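Side-chain contacts in E3 ubiquitin-protein ligase ORTHRUS 2 (Arabidopsis thaliana, PDB 7DUF), which acts as a RING-type E3 ubiquitin ligase and carries a zinc-binding PHD finger whose conformation abrogates recognition of histone H3K4 peptides: residues G17-C22 / V43-S48; S48-K51 / S55-Q58. All blocks are in the same frame, centred on the assembly; numbering follows the deposited sequence.

Interaction 1: G17-C22 / V43-S48. With ZN (zinc ion), chain D.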
loop_
_atom_site.group_PDB
_atom_site.type_symbol
_atom_site.label_atom_id
_atom_site.label_comp_id
_atom_site.label_asym_id
_atom_site.label_seq_id
_atom_site.Cartn_x
_atom_site.Cartn_y
_atom_site.Cartn_z
ATOM N N GLY A 17 -8.900 14.427 2.032
ATOM C CA GLY A 17 -7.669 14.067 1.365
ATOM C C GLY A 17 -6.503 15.012 1.561
ATOM O O GLY A 17 -5.523 14.908 0.817
ATOM N N VAL A 18 -6.570 15.918 2.532
ATOM C CA VAL A 18 -5.527 16.915 2.756
ATOM C C VAL A 18 -4.731 16.522 3.992
ATOM O O VAL A 18 -5.311 16.170 5.027
ATOM C CB VAL A 18 -6.121 18.326 2.911
ATOM C CG1 VAL A 18 -5.010 19.361 3.012
ATOM C CG2 VAL A 18 -7.047 18.642 1.746
ATOM N N CYS A 19 -3.405 16.581 3.884
ATOM C CA CYS A 19 -2.543 16.297 5.025
ATOM C C CYS A 19 -2.673 17.410 6.056
ATOM O O CYS A 19 -2.439 18.584 5.748
ATOM C CB CYS A 19 -1.091 16.152 4.576
ATOM S SG CYS A 19 0.067 15.760 5.914
ATOM N N MET A 20 -3.045 17.039 7.283
ATOM C CA MET A 20 -3.222 18.026 8.341
ATOM C C MET A 20 -1.919 18.721 8.710
ATOM O O MET A 20 -1.954 19.780 9.345
ATOM C CB MET A 20 -3.822 17.360 9.579
ATOM C CG MET A 20 -5.195 16.745 9.367
ATOM S SD MET A 20 -6.116 16.623 10.914
ATOM C CE MET A 20 -6.990 15.078 10.678
ATOM N N ARG A 21 -0.774 18.156 8.326
ATOM C CA ARG A 21 0.520 18.700 8.713
ATOM C C ARG A 21 1.103 19.629 7.651
ATOM O O ARG A 21 1.502 20.754 7.963
ATOM C CB ARG A 21 1.498 17.559 9.010
ATOM C CG ARG A 21 2.767 17.996 9.720
ATOM C CD ARG A 21 3.551 16.800 10.235
ATOM N NE ARG A 21 4.782 17.204 10.903
ATOM C CZ ARG A 21 5.919 17.471 10.277
ATOM N NH1 ARG A 21 6.023 17.381 8.960
ATOM N NH2 ARG A 21 6.981 17.838 10.990
ATOM N N CYS A 22 1.162 19.180 6.399
ATOM C CA CYS A 22 1.811 19.938 5.338
ATOM C C CYS A 22 0.829 20.640 4.406
ATOM O O CYS A 22 1.266 21.278 3.442
ATOM C CB CYS A 22 2.737 19.026 4.523
ATOM S SG CYS A 22 1.897 17.905 3.383
ATOM N N VAL A 43 2.542 9.637 3.698
ATOM C CA VAL A 43 3.727 8.844 4.017
ATOM C C VAL A 43 4.968 9.720 4.112
ATOM O O VAL A 43 5.934 9.365 4.799
ATOM C CB VAL A 43 3.905 7.711 2.983
ATOM C CG1 VAL A 43 4.667 8.202 1.758
ATOM C CG2 VAL A 43 4.607 6.519 3.618
ATOM N N SER A 44 4.966 10.876 3.446
ATOM C CA SER A 44 6.119 11.767 3.522
ATOM C C SER A 44 6.255 12.376 4.911
ATOM O O SER A 44 7.371 12.529 5.421
ATOM C CB SER A 44 6.004 12.864 2.464
ATOM O OG SER A 44 6.557 14.082 2.934
ATOM N N CYS A 45 5.133 12.718 5.542
ATOM C CA CYS A 45 5.128 13.398 6.828
ATOM C C CYS A 45 5.177 12.441 8.013
ATOM O O CYS A 45 4.948 12.870 9.148
ATOM C CB CYS A 45 3.891 14.293 6.941
ATOM S SG CYS A 45 3.910 15.742 5.859
ATOM N N LEU A 46 5.462 11.163 7.782
ATOM C CA LEU A 46 5.545 10.211 8.878
ATOM C C LEU A 46 6.884 10.339 9.600
ATOM O O LEU A 46 7.842 10.923 9.090
ATOM C CB LEU A 46 5.362 8.782 8.368
ATOM C CG LEU A 46 3.925 8.323 8.110
ATOM C CD1 LEU A 46 3.905 6.884 7.621
ATOM C CD2 LEU A 46 3.076 8.479 9.363
ATOM N N SER A 47 6.936 9.785 10.812
ATOM C CA SER A 47 8.187 9.764 11.561
ATOM C C SER A 47 9.072 8.606 11.115
ATOM O O SER A 47 10.272 8.787 10.875
ATOM C CB SER A 47 7.905 9.677 13.062
ATOM O OG SER A 47 7.833 10.966 13.645
ATOM N N SER A 48 8.494 7.413 10.997
ATOM C CA SER A 48 9.208 6.224 10.536
ATOM C C SER A 48 8.393 5.586 9.419
ATOM O O SER A 48 7.536 4.728 9.672
ATOM C CB SER A 48 9.450 5.241 11.679
ATOM O OG SER A 48 10.451 5.720 12.561
HETATM ZN ZN ZN D . 1.970 15.932 4.598
#
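Cys19, Cys22 and Cys45 turn their sulfurs inward to one zinc ion, so the two segments meet through the metal and through little direct packing. Cys45 comes from across the gap, and its SG reaches zinc at 2.3 Å. Cys19 SG and Cys22 SG each bind the same zinc at 2.3 Å. The sulfurs lie side by side as neighbouring ligands: Cys19 SG is 3.8 Å from Cys45 SG, and Cys22 also offers its CB, 3.7 Å from Cys45 SG. Cys19 SG stands anti to its backbone N, whereas the SG of Cys22 sits between N and the carbonyl carbon (chi1 75°); these different rotations let two residues three apart converge on one ion. The turn joining them folds back on the first sulfur, with Arg21 N donating to Cys19 SG at 3.5 Å and Cys22 N doing so weakly. Such N-H contacts probably temper the negative charge of the thiolate. Arg21 stretches alongside Cys45, its CD 4.2 Å from Cys45 CB, and brings the edge of its guanidinium, at NH1, to 4.1 Å from Cys45 SG without a hydrogen bond; its side chain also touches Met5. His42 ND1 supplies the fourth ligand, completing the site of three cysteines and one histidine that, with its CxxC turn, is characteristic of the PHD finger.

Interaction 2: S48-K51 / S55-Q58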
loop_
_atom_site.group_PDB
_atom_site.type_symbol
_atom_site.label_atom_id
_atom_site.label_comp_id
_atom_site.label_asym_id
_atom_site.label_seq_id
_atom_site.Cartn_x
_atom_site.Cartn_y
_atom_site.Cartn_z
ATOM N N SER A 48 8.494 7.413 10.997
ATOM C CA SER A 48 9.208 6.224 10.536
ATOM C C SER A 48 8.393 5.586 9.419
ATOM O O SER A 48 7.536 4.728 9.672
ATOM C CB SER A 48 9.450 5.241 11.679
ATOM O OG SER A 48 10.451 5.720 12.561
ATOM N N PRO A 49 8.624 5.991 8.172
ATOM C CA PRO A 49 7.920 5.358 7.063
ATOM C C PRO A 49 8.279 3.890 6.976
ATOM O O PRO A 49 9.366 3.469 7.418
ATOM C CB PRO A 49 8.423 6.136 5.839
ATOM C CG PRO A 49 8.892 7.445 6.391
ATOM C CD PRO A 49 9.487 7.093 7.718
ATOM N N PRO A 50 7.392 3.064 6.420
ATOM C CA PRO A 50 7.688 1.630 6.319
ATOM C C PRO A 50 8.876 1.373 5.403
ATOM O O PRO A 50 9.051 2.039 4.381
ATOM C CB PRO A 50 6.393 1.042 5.748
ATOM C CG PRO A 50 5.744 2.189 5.039
ATOM C CD PRO A 50 6.062 3.391 5.880
ATOM N N LYS A 51 9.700 0.395 5.785
ATOM C CA LYS A 51 10.945 0.117 5.082
ATOM C C LYS A 51 10.967 -1.229 4.372
ATOM O O LYS A 51 11.884 -1.472 3.580
ATOM C CB LYS A 51 12.131 0.188 6.055
ATOM C CG LYS A 51 12.332 1.554 6.695
ATOM C CD LYS A 51 13.324 1.508 7.853
ATOM C CE LYS A 51 13.517 0.097 8.396
ATOM N NZ LYS A 51 14.039 0.098 9.791
ATOM N N SER A 55 5.740 -4.622 5.556
ATOM C CA SER A 55 5.309 -3.569 6.470
ATOM C C SER A 55 4.468 -2.520 5.757
ATOM O O SER A 55 3.649 -1.847 6.393
ATOM C CB SER A 55 6.520 -2.914 7.134
ATOM O OG SER A 55 7.545 -3.862 7.369
ATOM N N THR A 56 4.654 -2.364 4.445
ATOM C CA THR A 56 3.844 -1.423 3.685
ATOM C C THR A 56 2.460 -1.983 3.377
ATOM O O THR A 56 1.495 -1.217 3.268
ATOM C CB THR A 56 4.557 -1.047 2.386
ATOM O OG1 THR A 56 5.933 -0.757 2.665
ATOM C CG2 THR A 56 3.913 0.174 1.754
ATOM N N LEU A 57 2.342 -3.304 3.249
ATOM C CA LEU A 57 1.054 -3.915 2.939
ATOM C C LEU A 57 0.157 -3.969 4.171
ATOM O O LEU A 57 -0.965 -3.452 4.160
ATOM C CB LEU A 57 1.266 -5.313 2.355
ATOM C CG LEU A 57 2.009 -5.293 1.018
ATOM C CD1 LEU A 57 2.085 -6.677 0.389
ATOM C CD2 LEU A 57 1.337 -4.308 0.083
ATOM N N GLN A 58 0.638 -4.594 5.244
ATOM C CA GLN A 58 -0.089 -4.627 6.511
ATOM C C GLN A 58 0.398 -3.502 7.426
ATOM O O GLN A 58 0.832 -3.713 8.559
ATOM C CB GLN A 58 0.064 -5.992 7.173
HETATM O O HOH W 1 9.592 -1.484 8.694
#
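Ser55 and Thr56, on helix 53-57, both meet the ring of Pro50, where the chain approaches that same helix. Ser55 CB points toward the proline and lies 4.2 Å from Pro50 CB, while the backbone Ser55 O comes within 4.0 Å of Pro50 CB as well. A water lies between the serine hydroxyl and the backbone of Lys51, weakly held on both sides, at 3.4 Å from Ser55 OG to the water and 3.5 Å from Lys51 N to it.

Thr56 follows and sets its side chain across that of Pro50 at about a right angle. Its OG1 is the branch that touches: Thr56 OG1 is 3.6 Å from Pro50 CB and 3.8 Å from Pro50 CG, packing against carbon while its polar bond goes to Thr52 O, one helical turn back. The torsion that puts OG1 there (chi1 -46°) leaves CG2 anti to the backbone N, so that the hydroxyl and not the methyl is the branch laid against the proline ring.

Leu57 comes next and takes no part in the meeting with Pro50, and at Gln58 the chain leaves helical geometry. On the second subunit, Leu53 packs against Pro50, Leu57 against Thr56 and Glu29 against Leu57 of this chain. The arrangement is a short return of a proline-containing loop onto the helix it leads into, within the PHD finger's connection between zinc ligands Cys45 and Cys61.

From the N terminus, the chain first supplies 17-22, then runs through the antiparallel strands 31-33 and 40-42, with Cys34 and Cys37 of the second zinc site between them, before interaction 1 closes this long loop at 43-48. Interaction 2 starts where interaction 1 ends, sharing Ser48, and closes a much shorter loop of three residues. The two loops therefore follow one another, neither nested nor crossed, and their centres lie about 14 Å apart. Packing of Val43 against Pro49 and Pro50 joins them directly. Beyond 55-58, Cys61 and Cys64 return to the second zinc, completing the interleaved, cross-brace order of ligands round the two zinc ions; interaction 2 lies between Cys45 and Cys61.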